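Local coordinates for probable Zn binding protein (PDB 3Q69) that probably binds mucus components, this chain being a Muc B2-like (MucBP) domain of a putative mucus-binding protein that is also tentatively named zinc-binding, at residues R7-Q13 against V30-T36; W54-F60 against D81-S87; P64-I68 against T99-S103. All blocks are in the same frame, centred on the assembly; numbering follows the deposited sequence.

Contact 1 of 3, residues R7-Q13 against V30-T36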
ATOM      1  N   ARG A   7      -7.643  14.437   6.088  1.00 13.83           N
ATOM      2  CA  ARG A   7      -7.222  13.218   6.766  1.00 15.16           C
ATOM      3  C   ARG A   7      -6.412  12.382   5.785  1.00 17.08           C
ATOM      4  O   ARG A   7      -6.670  12.384   4.584  1.00 13.28           O
ATOM      5  CB  ARG A   7      -8.434  12.434   7.312  1.00 14.99           C
ATOM      6  CG  ARG A   7      -9.506  12.088   6.284  1.00 14.85           C
ATOM      7  CD  ARG A   7     -10.597  11.224   6.895  1.00 16.86           C
ATOM      8  NE  ARG A   7     -11.732  11.043   6.003  1.00 17.94           N
ATOM      9  CZ  ARG A   7     -12.786  10.276   6.264  1.00 21.27           C
ATOM     10  NH1 ARG A   7     -13.763  10.173   5.372  1.00 18.55           N
ATOM     11  NH2 ARG A   7     -12.885   9.631   7.413  1.00 22.50           N
ATOM     12  N   THR A   8      -5.421  11.672   6.314  1.00 15.55           N
ATOM     13  CA  THR A   8      -4.535  10.856   5.498  1.00 15.89           C
ATOM     14  C   THR A   8      -4.465   9.384   5.877  1.00 17.61           C
ATOM     15  O   THR A   8      -4.436   9.019   7.040  1.00 18.19           O
ATOM     16  CB  THR A   8      -3.112  11.417   5.545  1.00 16.24           C
ATOM     17  OG1 THR A   8      -3.119  12.776   5.088  1.00 12.11           O
ATOM     18  CG2 THR A   8      -2.181  10.588   4.662  1.00 17.38           C
ATOM     19  N   GLN A   9      -4.445   8.547   4.857  1.00 17.05           N
ATOM     20  CA  GLN A   9      -4.336   7.111   5.002  1.00 18.83           C
ATOM     21  C   GLN A   9      -3.101   6.737   4.197  1.00 17.90           C
ATOM     22  O   GLN A   9      -2.954   7.154   3.057  1.00 17.32           O
ATOM     23  CB  GLN A   9      -5.569   6.415   4.414  1.00 21.58           C
ATOM     24  CG  GLN A   9      -5.440   4.888   4.282  1.00 25.62           C
ATOM     25  CD  GLN A   9      -5.320   4.172   5.624  1.00 29.05           C
ATOM     26  OE1 GLN A   9      -6.270   4.145   6.428  1.00 30.96           O
ATOM     27  NE2 GLN A   9      -4.144   3.586   5.874  1.00 30.82           N
ATOM     28  N   VAL A  10      -2.203   5.970   4.802  1.00 16.20           N
ATOM     29  CA  VAL A  10      -0.996   5.530   4.129  1.00 16.47           C
ATOM     30  C   VAL A  10      -1.023   4.014   4.007  1.00 16.85           C
ATOM     31  O   VAL A  10      -1.167   3.329   5.006  1.00 17.21           O
ATOM     32  CB  VAL A  10       0.265   5.942   4.928  1.00 16.98           C
ATOM     33  CG1 VAL A  10       1.516   5.607   4.140  1.00 18.93           C
ATOM     34  CG2 VAL A  10       0.209   7.430   5.267  1.00 18.92           C
ATOM     35  N   VAL A  11      -0.891   3.502   2.787  1.00 15.88           N
ATOM     36  CA  VAL A  11      -0.874   2.070   2.565  1.00 14.34           C
ATOM     37  C   VAL A  11       0.496   1.679   2.054  1.00 16.21           C
ATOM     38  O   VAL A  11       0.995   2.259   1.101  1.00 15.46           O
ATOM     39  CB  VAL A  11      -1.905   1.639   1.528  1.00 17.33           C
ATOM     40  CG1 VAL A  11      -1.946   0.121   1.473  1.00 14.99           C
ATOM     41  CG2 VAL A  11      -3.278   2.210   1.880  1.00 16.04           C
ATOM     42  N   THR A  12       1.109   0.684   2.674  1.00 17.56           N
ATOM     43  CA  THR A  12       2.424   0.293   2.236  1.00 19.00           C
ATOM     44  C   THR A  12       2.467  -1.140   1.747  1.00 18.30           C
ATOM     45  O   THR A  12       1.680  -1.973   2.149  1.00 20.57           O
ATOM     46  CB  THR A  12       3.436   0.469   3.383  1.00 20.85           C
ATOM     47  OG1 THR A  12       3.303  -0.621   4.298  1.00 25.30           O
ATOM     48  CG2 THR A  12       3.153   1.769   4.136  1.00 18.63           C
ATOM     49  N   GLN A  13       3.416  -1.409   0.868  1.00 17.96           N
ATOM     50  CA  GLN A  13       3.627  -2.737   0.317  1.00 20.79           C
ATOM     51  C   GLN A  13       5.016  -3.199   0.739  1.00 21.05           C
ATOM     52  O   GLN A  13       6.004  -2.539   0.445  1.00 21.18           O
ATOM     53  CB  GLN A  13       3.542  -2.700  -1.207  1.00 18.90           C
ATOM     54  CG  GLN A  13       3.787  -4.052  -1.852  1.00 22.11           C
ATOM     55  CD  GLN A  13       3.937  -3.969  -3.346  1.00 21.24           C
ATOM     56  OE1 GLN A  13       4.827  -3.291  -3.860  1.00 20.81           O
ATOM     57  NE2 GLN A  13       3.071  -4.656  -4.057  1.00 18.63           N
ATOM     58  N   VAL A  30      10.155  -1.917   0.215  1.00 22.27           N
ATOM     59  CA  VAL A  30       9.012  -1.219   0.789  1.00 21.91           C
ATOM     60  C   VAL A  30       8.665   0.033   0.012  1.00 22.15           C
ATOM     61  O   VAL A  30       9.550   0.803  -0.345  1.00 22.72           O
ATOM     62  CB  VAL A  30       9.292  -0.840   2.258  1.00 21.27           C
ATOM     63  CG1 VAL A  30       8.062  -0.276   2.899  1.00 21.37           C
ATOM     64  CG2 VAL A  30       9.775  -2.087   3.029  1.00 22.54           C
ATOM     65  N   VAL A  31       7.373   0.197  -0.272  1.00 22.01           N
ATOM     66  CA  VAL A  31       6.848   1.361  -0.974  1.00 20.13           C
ATOM     67  C   VAL A  31       5.543   1.758  -0.314  1.00 17.62           C
ATOM     68  O   VAL A  31       4.877   0.959   0.358  1.00 16.39           O
ATOM     69  CB  VAL A  31       6.586   1.104  -2.481  1.00 21.13           C
ATOM     70  CG1 VAL A  31       7.903   0.999  -3.210  1.00 21.53           C
ATOM     71  CG2 VAL A  31       5.769  -0.164  -2.679  1.00 22.33           C
ATOM     72  N   SER A  32       5.149   2.993  -0.546  1.00 18.71           N
ATOM     73  CA  SER A  32       3.961   3.486   0.099  1.00 18.77           C
ATOM     74  C   SER A  32       3.069   4.294  -0.806  1.00 17.71           C
ATOM     75  O   SER A  32       3.518   4.879  -1.784  1.00 16.43           O
ATOM     76  CB  SER A  32       4.381   4.324   1.308  1.00 22.42           C
ATOM     77  OG  SER A  32       3.297   5.082   1.797  1.00 31.67           O
ATOM     78  N   LEU A  33       1.791   4.325  -0.465  1.00 14.35           N
ATOM     79  CA  LEU A  33       0.814   5.088  -1.229  1.00 14.15           C
ATOM     80  C   LEU A  33       0.095   5.948  -0.195  1.00 12.94           C
ATOM     81  O   LEU A  33      -0.446   5.447   0.802  1.00 15.66           O
ATOM     82  CB  LEU A  33      -0.162   4.145  -1.945  1.00 13.40           C
ATOM     83  CG  LEU A  33       0.458   3.305  -3.066  1.00 15.40           C
ATOM     84  CD1 LEU A  33      -0.559   2.395  -3.687  1.00 16.87           C
ATOM     85  CD2 LEU A  33       1.081   4.220  -4.077  1.00 18.09           C
ATOM     86  N   ILE A  34       0.106   7.253  -0.426  1.00 13.25           N
ATOM     87  CA  ILE A  34      -0.507   8.193   0.501  1.00 13.43           C
ATOM     88  C   ILE A  34      -1.810   8.755  -0.078  1.00 13.33           C
ATOM     89  O   ILE A  34      -1.836   9.317  -1.165  1.00 12.15           O
ATOM     90  CB  ILE A  34       0.492   9.313   0.809  1.00 13.71           C
ATOM     91  CG1 ILE A  34       1.817   8.660   1.215  1.00 13.82           C
ATOM     92  CG2 ILE A  34      -0.039  10.232   1.929  1.00 12.88           C
ATOM     93  CD1 ILE A  34       2.991   9.636   1.437  1.00 18.32           C
ATOM     94  N   PHE A  35      -2.888   8.586   0.678  1.00 11.05           N
ATOM     95  CA  PHE A  35      -4.223   9.027   0.289  1.00 12.13           C
ATOM     96  C   PHE A  35      -4.705  10.124   1.239  1.00 10.73           C
ATOM     97  O   PHE A  35      -4.742   9.938   2.464  1.00  8.92           O
ATOM     98  CB  PHE A  35      -5.204   7.862   0.385  1.00 12.13           C
ATOM     99  CG  PHE A  35      -4.868   6.698  -0.489  1.00 10.96           C
ATOM    100  CD1 PHE A  35      -5.593   6.454  -1.652  1.00 12.89           C
ATOM    101  CD2 PHE A  35      -3.833   5.838  -0.154  1.00 10.51           C
ATOM    102  CE1 PHE A  35      -5.292   5.352  -2.481  1.00 13.34           C
ATOM    103  CE2 PHE A  35      -3.517   4.740  -0.961  1.00 13.09           C
ATOM    104  CZ  PHE A  35      -4.247   4.498  -2.125  1.00 13.16           C
ATOM    105  N   THR A  36      -5.087  11.265   0.682  1.00  8.20           N
ATOM    106  CA  THR A  36      -5.541  12.365   1.510  1.00 10.96           C
ATOM    107  C   THR A  36      -6.860  12.922   1.017  1.00 12.29           C
ATOM    108  O   THR A  36      -6.972  13.348  -0.126  1.00 15.01           O
ATOM    109  CB  THR A  36      -4.509  13.527   1.550  1.00 12.56           C
ATOM    110  OG1 THR A  36      -3.323  13.088   2.215  1.00 12.14           O
ATOM    111  CG2 THR A  36      -5.069  14.731   2.346  1.00 12.13           C
TER

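Contact 2 of 3, residues W54-F60 against D81-S87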
ATOM      1  N   TRP A  54     -16.570  10.103  -1.897  1.00 23.30           N
ATOM      2  CA  TRP A  54     -15.166  10.318  -2.247  1.00 21.82           C
ATOM      3  C   TRP A  54     -14.501   8.960  -2.344  1.00 17.51           C
ATOM      4  O   TRP A  54     -14.769   8.063  -1.563  1.00 15.96           O
ATOM      5  CB  TRP A  54     -14.417  11.131  -1.179  1.00 21.03           C
ATOM      6  CG  TRP A  54     -12.948  11.341  -1.503  1.00 22.40           C
ATOM      7  CD1 TRP A  54     -12.411  12.307  -2.320  1.00 22.95           C
ATOM      8  CD2 TRP A  54     -11.836  10.575  -1.010  1.00 20.49           C
ATOM      9  NE1 TRP A  54     -11.040  12.189  -2.359  1.00 22.71           N
ATOM     10  CE2 TRP A  54     -10.661  11.140  -1.569  1.00 20.93           C
ATOM     11  CE3 TRP A  54     -11.716   9.473  -0.153  1.00 19.61           C
ATOM     12  CZ2 TRP A  54      -9.383  10.639  -1.292  1.00 18.60           C
ATOM     13  CZ3 TRP A  54     -10.442   8.977   0.122  1.00 17.75           C
ATOM     14  CH2 TRP A  54      -9.291   9.564  -0.452  1.00 16.57           C
ATOM     15  N   SER A  55     -13.587   8.835  -3.289  1.00 16.65           N
ATOM     16  CA  SER A  55     -12.877   7.585  -3.518  1.00 15.62           C
ATOM     17  C   SER A  55     -11.617   7.880  -4.336  1.00 14.77           C
ATOM     18  O   SER A  55     -11.633   8.730  -5.210  1.00 14.68           O
ATOM     19  CB  SER A  55     -13.761   6.588  -4.275  1.00 17.80           C
ATOM     20  OG  SER A  55     -13.143   5.315  -4.276  1.00 19.05           O
ATOM     21  N   LEU A  56     -10.536   7.170  -4.044  1.00 12.43           N
ATOM     22  CA  LEU A  56      -9.281   7.387  -4.731  1.00 11.20           C
ATOM     23  C   LEU A  56      -8.530   6.075  -4.835  1.00 11.65           C
ATOM     24  O   LEU A  56      -8.415   5.301  -3.882  1.00 13.38           O
ATOM     25  CB  LEU A  56      -8.443   8.419  -3.968  1.00 12.49           C
ATOM     26  CG  LEU A  56      -7.070   8.820  -4.536  1.00 12.74           C
ATOM     27  CD1 LEU A  56      -7.261   9.515  -5.863  1.00 13.49           C
ATOM     28  CD2 LEU A  56      -6.331   9.773  -3.521  1.00 10.31           C
ATOM     29  N   THR A  57      -8.009   5.842  -6.026  1.00 12.83           N
ATOM     30  CA  THR A  57      -7.290   4.634  -6.316  1.00 12.88           C
ATOM     31  C   THR A  57      -5.891   4.952  -6.789  1.00 11.42           C
ATOM     32  O   THR A  57      -5.676   5.919  -7.529  1.00 10.26           O
ATOM     33  CB  THR A  57      -8.023   3.814  -7.419  1.00 12.44           C
ATOM     34  OG1 THR A  57      -9.297   3.395  -6.917  1.00 10.52           O
ATOM     35  CG2 THR A  57      -7.218   2.548  -7.790  1.00 12.76           C
ATOM     36  N   GLN A  58      -4.932   4.144  -6.350  1.00  9.33           N
ATOM     37  CA  GLN A  58      -3.538   4.325  -6.758  1.00 12.21           C
ATOM     38  C   GLN A  58      -2.984   2.903  -6.936  1.00 14.16           C
ATOM     39  O   GLN A  58      -3.554   1.923  -6.437  1.00 13.69           O
ATOM     40  CB  GLN A  58      -2.740   5.096  -5.677  1.00 11.43           C
ATOM     41  CG  GLN A  58      -3.258   6.481  -5.407  1.00 12.09           C
ATOM     42  CD  GLN A  58      -2.342   7.338  -4.557  1.00 15.17           C
ATOM     43  OE1 GLN A  58      -1.292   7.804  -5.012  1.00 19.35           O
ATOM     44  NE2 GLN A  58      -2.741   7.555  -3.305  1.00 13.10           N
ATOM     45  N   THR A  59      -1.846   2.802  -7.599  1.00 17.74           N
ATOM     46  CA  THR A  59      -1.267   1.501  -7.858  1.00 19.48           C
ATOM     47  C   THR A  59       0.160   1.318  -7.413  1.00 20.01           C
ATOM     48  O   THR A  59       1.009   2.178  -7.635  1.00 22.27           O
ATOM     49  CB  THR A  59      -1.305   1.167  -9.375  1.00 22.00           C
ATOM     50  OG1 THR A  59      -2.667   1.108  -9.815  1.00 23.69           O
ATOM     51  CG2 THR A  59      -0.611  -0.165  -9.646  1.00 23.47           C
ATOM     52  N   PHE A  60       0.406   0.179  -6.783  1.00 19.73           N
ATOM     53  CA  PHE A  60       1.740  -0.219  -6.371  1.00 19.52           C
ATOM     54  C   PHE A  60       2.239  -0.832  -7.684  1.00 20.72           C
ATOM     55  O   PHE A  60       1.808  -1.929  -8.048  1.00 21.50           O
ATOM     56  CB  PHE A  60       1.660  -1.327  -5.329  1.00 15.58           C
ATOM     57  CG  PHE A  60       1.382  -0.849  -3.929  1.00 13.69           C
ATOM     58  CD1 PHE A  60       2.259   0.023  -3.275  1.00 12.25           C
ATOM     59  CD2 PHE A  60       0.304  -1.370  -3.218  1.00 13.96           C
ATOM     60  CE1 PHE A  60       2.059   0.363  -1.918  1.00  8.70           C
ATOM     61  CE2 PHE A  60       0.099  -1.041  -1.878  1.00 11.44           C
ATOM     62  CZ  PHE A  60       0.986  -0.173  -1.226  1.00 13.82           C
ATOM     63  N   ASP A  81      -0.640  -3.688  -8.220  1.00 19.04           N
ATOM     64  CA  ASP A  81      -1.698  -3.868  -7.233  1.00 19.72           C
ATOM     65  C   ASP A  81      -2.430  -2.556  -6.994  1.00 20.23           C
ATOM     66  O   ASP A  81      -1.850  -1.597  -6.456  1.00 19.54           O
ATOM     67  CB  ASP A  81      -1.078  -4.393  -5.936  1.00 22.52           C
ATOM     68  CG  ASP A  81      -2.113  -4.826  -4.911  1.00 22.26           C
ATOM     69  OD1 ASP A  81      -3.322  -4.596  -5.126  1.00 25.33           O
ATOM     70  OD2 ASP A  81      -1.720  -5.401  -3.878  1.00 24.73           O
ATOM     71  N   GLU A  82      -3.693  -2.502  -7.413  1.00 19.93           N
ATOM     72  CA  GLU A  82      -4.490  -1.296  -7.233  1.00 18.04           C
ATOM     73  C   GLU A  82      -5.121  -1.250  -5.850  1.00 17.95           C
ATOM     74  O   GLU A  82      -5.809  -2.203  -5.417  1.00 17.71           O
ATOM     75  CB  GLU A  82      -5.604  -1.198  -8.273  1.00 22.02           C
ATOM     76  CG  GLU A  82      -5.140  -0.917  -9.689  1.00 26.76           C
ATOM     77  CD  GLU A  82      -6.277  -0.450 -10.576  1.00 31.19           C
ATOM     78  OE1 GLU A  82      -7.434  -0.829 -10.281  1.00 32.10           O
ATOM     79  OE2 GLU A  82      -6.017   0.283 -11.569  1.00 34.19           O
ATOM     80  N   VAL A  83      -4.902  -0.126  -5.168  1.00 14.35           N
ATOM     81  CA  VAL A  83      -5.435   0.078  -3.828  1.00 12.62           C
ATOM     82  C   VAL A  83      -6.390   1.258  -3.843  1.00 12.92           C
ATOM     83  O   VAL A  83      -6.070   2.304  -4.377  1.00 10.21           O
ATOM     84  CB  VAL A  83      -4.305   0.352  -2.805  1.00 12.95           C
ATOM     85  CG1 VAL A  83      -4.874   0.757  -1.473  1.00 15.34           C
ATOM     86  CG2 VAL A  83      -3.459  -0.867  -2.660  1.00 13.49           C
ATOM     87  N   THR A  84      -7.570   1.064  -3.275  1.00 13.58           N
ATOM     88  CA  THR A  84      -8.576   2.103  -3.214  1.00 14.85           C
ATOM     89  C   THR A  84      -8.949   2.404  -1.770  1.00 14.96           C
ATOM     90  O   THR A  84      -9.050   1.508  -0.922  1.00 13.83           O
ATOM     91  CB  THR A  84      -9.856   1.710  -3.979  1.00 17.42           C
ATOM     92  OG1 THR A  84      -9.570   1.631  -5.380  1.00 18.45           O
ATOM     93  CG2 THR A  84     -10.934   2.788  -3.786  1.00 17.08           C
ATOM     94  N   VAL A  85      -9.134   3.690  -1.504  1.00 15.45           N
ATOM     95  CA  VAL A  85      -9.512   4.162  -0.186  1.00 15.39           C
ATOM     96  C   VAL A  85     -10.696   5.070  -0.443  1.00 15.16           C
ATOM     97  O   VAL A  85     -10.646   5.933  -1.308  1.00 17.65           O
ATOM     98  CB  VAL A  85      -8.403   5.002   0.471  1.00 14.92           C
ATOM     99  CG1 VAL A  85      -8.960   5.688   1.753  1.00 15.14           C
ATOM    100  CG2 VAL A  85      -7.221   4.144   0.797  1.00 15.23           C
ATOM    101  N   ASP A  86     -11.771   4.864   0.293  1.00 16.35           N
ATOM    102  CA  ASP A  86     -12.966   5.678   0.127  1.00 20.70           C
ATOM    103  C   ASP A  86     -13.340   6.288   1.471  1.00 21.41           C
ATOM    104  O   ASP A  86     -12.862   5.875   2.542  1.00 21.48           O
ATOM    105  CB  ASP A  86     -14.119   4.831  -0.421  1.00 22.99           C
ATOM    106  CG  ASP A  86     -14.198   3.476   0.244  1.00 24.86           C
ATOM    107  OD1 ASP A  86     -14.322   3.427   1.488  1.00 26.71           O
ATOM    108  OD2 ASP A  86     -14.123   2.454  -0.470  1.00 30.52           O
ATOM    109  N   SER A  87     -14.198   7.292   1.413  1.00 22.24           N
ATOM    110  CA  SER A  87     -14.615   7.970   2.627  1.00 24.13           C
ATOM    111  C   SER A  87     -15.251   7.069   3.699  1.00 24.86           C
ATOM    112  O   SER A  87     -14.970   7.221   4.887  1.00 21.25           O
ATOM    113  CB  SER A  87     -15.576   9.082   2.260  1.00 23.07           C
ATOM    114  OG  SER A  87     -15.867   9.885   3.381  1.00 28.14           O
TER
HETATM  115  O   HOH W   1      -3.037   1.067 -12.235  1.00 26.59           O

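Contact 3 of 3, residues P64-I68 against T99-S103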
ATOM      1  N   PRO A  64       9.560  -6.215 -10.442  1.00 22.49           N
ATOM      2  CA  PRO A  64      10.295  -7.401 -10.887  1.00 23.48           C
ATOM      3  C   PRO A  64      11.169  -7.927  -9.747  1.00 23.97           C
ATOM      4  O   PRO A  64      11.869  -7.167  -9.085  1.00 24.26           O
ATOM      5  CB  PRO A  64      11.126  -6.872 -12.054  1.00 24.25           C
ATOM      6  CG  PRO A  64      10.322  -5.748 -12.578  1.00 25.31           C
ATOM      7  CD  PRO A  64       9.862  -5.064 -11.305  1.00 24.75           C
ATOM      8  N   SER A  65      11.132  -9.232  -9.518  1.00 26.21           N
ATOM      9  CA  SER A  65      11.932  -9.824  -8.448  1.00 27.49           C
ATOM     10  C   SER A  65      13.422  -9.851  -8.805  1.00 29.17           C
ATOM     11  O   SER A  65      13.793 -10.081  -9.965  1.00 28.20           O
ATOM     12  CB  SER A  65      11.453 -11.246  -8.176  1.00 26.21           C
ATOM     13  OG  SER A  65      10.175 -11.250  -7.579  1.00 24.61           O
ATOM     14  N   PRO A  66      14.293  -9.604  -7.819  1.00 29.68           N
ATOM     15  CA  PRO A  66      15.731  -9.620  -8.096  1.00 33.14           C
ATOM     16  C   PRO A  66      16.157 -10.967  -8.650  1.00 34.90           C
ATOM     17  O   PRO A  66      15.717 -12.009  -8.171  1.00 36.21           O
ATOM     18  CB  PRO A  66      16.354  -9.346  -6.730  1.00 31.75           C
ATOM     19  CG  PRO A  66      15.313  -8.497  -6.058  1.00 33.00           C
ATOM     20  CD  PRO A  66      14.034  -9.220  -6.422  1.00 31.69           C
ATOM     21  N   VAL A  67      17.004 -10.944  -9.669  1.00 37.05           N
ATOM     22  CA  VAL A  67      17.502 -12.182 -10.258  1.00 38.10           C
ATOM     23  C   VAL A  67      18.738 -12.608  -9.485  1.00 37.83           C
ATOM     24  O   VAL A  67      19.684 -11.834  -9.338  1.00 37.22           O
ATOM     25  CB  VAL A  67      17.879 -12.002 -11.738  1.00 38.82           C
ATOM     26  CG1 VAL A  67      18.421 -13.306 -12.296  1.00 39.51           C
ATOM     27  CG2 VAL A  67      16.653 -11.553 -12.526  1.00 39.06           C
ATOM     28  N   ILE A  68      18.713 -13.833  -8.972  1.00 38.00           N
ATOM     29  CA  ILE A  68      19.825 -14.375  -8.200  1.00 36.74           C
ATOM     30  C   ILE A  68      20.377 -15.597  -8.923  1.00 36.98           C
ATOM     31  O   ILE A  68      19.667 -16.589  -9.134  1.00 36.45           O
ATOM     32  CB  ILE A  68      19.372 -14.768  -6.780  1.00 36.16           C
ATOM     33  CG1 ILE A  68      19.083 -13.503  -5.966  1.00 34.73           C
ATOM     34  CG2 ILE A  68      20.447 -15.606  -6.104  1.00 34.99           C
ATOM     35  CD1 ILE A  68      18.716 -13.757  -4.513  1.00 33.24           C
ATOM     36  N   THR A  99       6.003 -12.747   0.487  1.00 21.40           N
ATOM     37  CA  THR A  99       7.365 -13.206   0.374  1.00 21.28           C
ATOM     38  C   THR A  99       7.571 -13.922  -0.945  1.00 21.86           C
ATOM     39  O   THR A  99       6.721 -14.685  -1.392  1.00 22.64           O
ATOM     40  CB  THR A  99       7.697 -14.168   1.525  1.00 21.95           C
ATOM     41  OG1 THR A  99       7.401 -13.539   2.781  1.00 23.02           O
ATOM     42  CG2 THR A  99       9.163 -14.563   1.486  1.00 20.71           C
ATOM     43  N   VAL A 100       8.717 -13.658  -1.558  1.00 20.53           N
ATOM     44  CA  VAL A 100       9.099 -14.296  -2.796  1.00 21.08           C
ATOM     45  C   VAL A 100      10.141 -15.327  -2.380  1.00 22.61           C
ATOM     46  O   VAL A 100      11.106 -14.985  -1.695  1.00 23.51           O
ATOM     47  CB  VAL A 100       9.716 -13.274  -3.768  1.00 21.83           C
ATOM     48  CG1 VAL A 100      10.087 -13.959  -5.095  1.00 23.81           C
ATOM     49  CG2 VAL A 100       8.712 -12.142  -4.025  1.00 22.19           C
ATOM     50  N   ILE A 101       9.965 -16.579  -2.801  1.00 22.99           N
ATOM     51  CA  ILE A 101      10.901 -17.641  -2.430  1.00 25.35           C
ATOM     52  C   ILE A 101      11.805 -18.083  -3.588  1.00 24.76           C
ATOM     53  O   ILE A 101      11.350 -18.304  -4.714  1.00 26.07           O
ATOM     54  CB  ILE A 101      10.123 -18.867  -1.876  1.00 24.18           C
ATOM     55  CG1 ILE A 101       9.421 -18.473  -0.577  1.00 24.48           C
ATOM     56  CG2 ILE A 101      11.054 -20.049  -1.649  1.00 26.32           C
ATOM     57  CD1 ILE A 101      10.384 -18.037   0.531  1.00 23.53           C
ATOM     58  N   TYR A 102      13.094 -18.228  -3.300  1.00 27.85           N
ATOM     59  CA  TYR A 102      14.052 -18.643  -4.325  1.00 28.06           C
ATOM     60  C   TYR A 102      14.430 -20.114  -4.175  1.00 29.10           C
ATOM     61  O   TYR A 102      14.838 -20.549  -3.104  1.00 29.01           O
ATOM     62  CB  TYR A 102      15.310 -17.770  -4.263  1.00 28.51           C
ATOM     63  CG  TYR A 102      15.074 -16.327  -4.652  1.00 29.43           C
ATOM     64  CD1 TYR A 102      15.121 -15.932  -5.989  1.00 29.81           C
ATOM     65  CD2 TYR A 102      14.783 -15.355  -3.686  1.00 28.54           C
ATOM     66  CE1 TYR A 102      14.884 -14.605  -6.360  1.00 29.00           C
ATOM     67  CE2 TYR A 102      14.551 -14.044  -4.043  1.00 29.57           C
ATOM     68  CZ  TYR A 102      14.598 -13.668  -5.383  1.00 28.51           C
ATOM     69  OH  TYR A 102      14.331 -12.357  -5.739  1.00 29.01           O
ATOM     70  N   SER A 103      14.262 -20.873  -5.252  1.00 30.44           N
ATOM     71  CA  SER A 103      14.596 -22.290  -5.270  1.00 33.60           C
ATOM     72  C   SER A 103      15.772 -22.555  -6.218  1.00 34.81           C
ATOM     73  O   SER A 103      15.731 -22.151  -7.387  1.00 34.74           O
ATOM     74  CB  SER A 103      13.394 -23.102  -5.749  1.00 33.23           C
ATOM     75  OG  SER A 103      12.324 -23.055  -4.826  1.00 37.05           O
TER

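Contact 1 of 3, residues R7-Q13 against V30-T36
An antiparallel strand pair at the middle of the elongated domain, this contact joins the two long arms of a β-hairpin, strands 2-19 and 27-42, within the mixed sheet; with strand 96-104 running parallel to 2-19 on its other side, the sheet is consistent with the β-grasp topology of the ubiquitin clan, though the strand pair 55-64/77-86, not a helix, covers it. The segment axes approach to 4.5 Å, with 158° between their directions. Gln-9/Phe-35, Val-11/Leu-33 and Gln-13/Val-31 are hydrogen-bonded pairs, each closed by two backbone bonds; Gln-9 N to Phe-35 O and Phe-35 N to Gln-9 O both measure 2.8 Å. The non-hydrogen-bonded pairs Thr-8/Thr-36, Val-10/Ile-34 and Thr-12/Ser-32 alternate with these, with CA-H...O contacts such as Thr-8 CA to Phe-35 O (3.2 Å). Gln-9, Val-11, Gln-13, Val-31, Leu-33 and Phe-35 lie on the covered face, where Val-11 CG2 packs 3.8 Å from Phe-35 CE2. The Arg-7 CA-to-CB bond points away from segment 30-36; NH1 hydrogen-bonds Gln-37 OE1 and the guanidinium makes a cation-pi contact with Trp-50. The other face, with Thr-8, Val-10, Thr-12, Ser-32, Ile-34 and Thr-36, is more open and largely short or β-branched; here Thr-8 CG2 touches Ile-34 CG2 at 3.5 Å, and Thr-8 OG1 shares a 2.9 Å hydrogen bond with Thr-36 OG1.

Contact 2 of 3, residues W54-F60 against D81-S87
Trp-54 leads into the first strand of a two-stranded antiparallel sheet: its O accepts a 3.1 Å hydrogen bond from Ser-87 N, while its indole reaches the partner strand, with CZ3 4.0 Å from Val-85 CG1. Ser-55 follows in a non-hydrogen-bonded pair with Asp-86. Leu-56 then pairs with Val-85 through two backbone bonds, Leu-56 N to Val-85 O and Val-85 N to Leu-56 O, both 3.0 Å. At Thr-57 the side chains meet on the outer face, where Thr-57 OG1 and Thr-84 OG1 form a very short 2.4 Å hydrogen bond. Gln-58 bonds Val-83 in both directions, and its NE2 reaches across to Ile-34 O of the large sheet. Thr-59 packs OG1 against Glu-82 CG at 3.2 Å, and a water spans Thr-59 OG1 (2.4 Å) and Glu-82 OE2 (3.2 Å). Phe-60 ends the run paired with Asp-81, whose carboxylate forms a salt bridge with Arg-96. The Phe-60 ring turns inward, CE2 3.6 Å from Val-83 CG2, to join Val-11, Gln-13, Val-31 and Leu-33. Ser-55, Thr-57, Thr-59, Glu-82, Thr-84 and Asp-86 thus line one face; Leu-56, Phe-60, Val-83 and Val-85, with Gln-58 and Asp-81 bonded to the large sheet, line the other, the two-faced pattern of a β-layer stacked on a second sheet, which here supplies core packing in an all-β domain that has no helix.

Contact 3 of 3, residues P64-I68 against T99-S103
The two backbones run in the same general direction but too far apart to pair as strands: the nearest CA atoms are 7.7 Å apart at Ser-65 and Val-100 and 8.2 Å at Ile-68 and Tyr-102. Segment 99-103 belongs to strand 96-104, whereas 64-68 is mostly loop between strands 55-64 and 71-73, its Pro-64 to Pro-66 backbone extended in a polyproline-II-like conformation. Side chains fill the gap. Ser-65, Ile-68, Val-100 and Tyr-102 point their CA-to-CB bonds toward the opposing segment, and the Tyr-102 ring spans most of the distance, becoming the residue most covered by the contact. Its hydroxyl sits beside the proline, with Tyr-102 OH 3.2 Å from Pro-66 CD, and donates a 2.8 Å hydrogen bond to Pro-66 O. Ile-68 closes over one ring face in a CH-pi contact, its CD1 4.1 Å from the Tyr-102 centroid and 6° off the ring normal. Nearer the start of both segments, Ser-65 OG lies 3.7 Å from Val-100 CG1, while the same hydroxyl hydrogen-bonds Lys-75 O. Tyr-17 and Ala-25 also touch the Tyr-102 side chain, so it is enclosed at this end of the domain. The chemistry implies one directional polar bond within an apolar setting: the ring supplies the packing surface, and its buried hydroxyl is satisfied by a loop carbonyl, fastening the irregular segment to the sheet.

The three contacts occupy one Muc B2-like domain of elongated all-β build. Contacts 1 and 2 stand face to face, their centres 10 Å apart: the strand pair 55-64/77-86 lies on the long hairpin 2-19/27-42, and they touch directly, as at Phe-35 and Leu-56. Contact 3 sits toward one end, its centre about 25 Å from that of contact 1 and 27 Å from that of contact 2, yet its strand 96-104 lies next to 2-19 in the same sheet. Along the chain contact 1 closes first; contacts 2 and 3 then alternate their segments, 55-64 running on into loop 64-68 and 77-86 being followed by 96-104, so the chain runs twice from middle to far end.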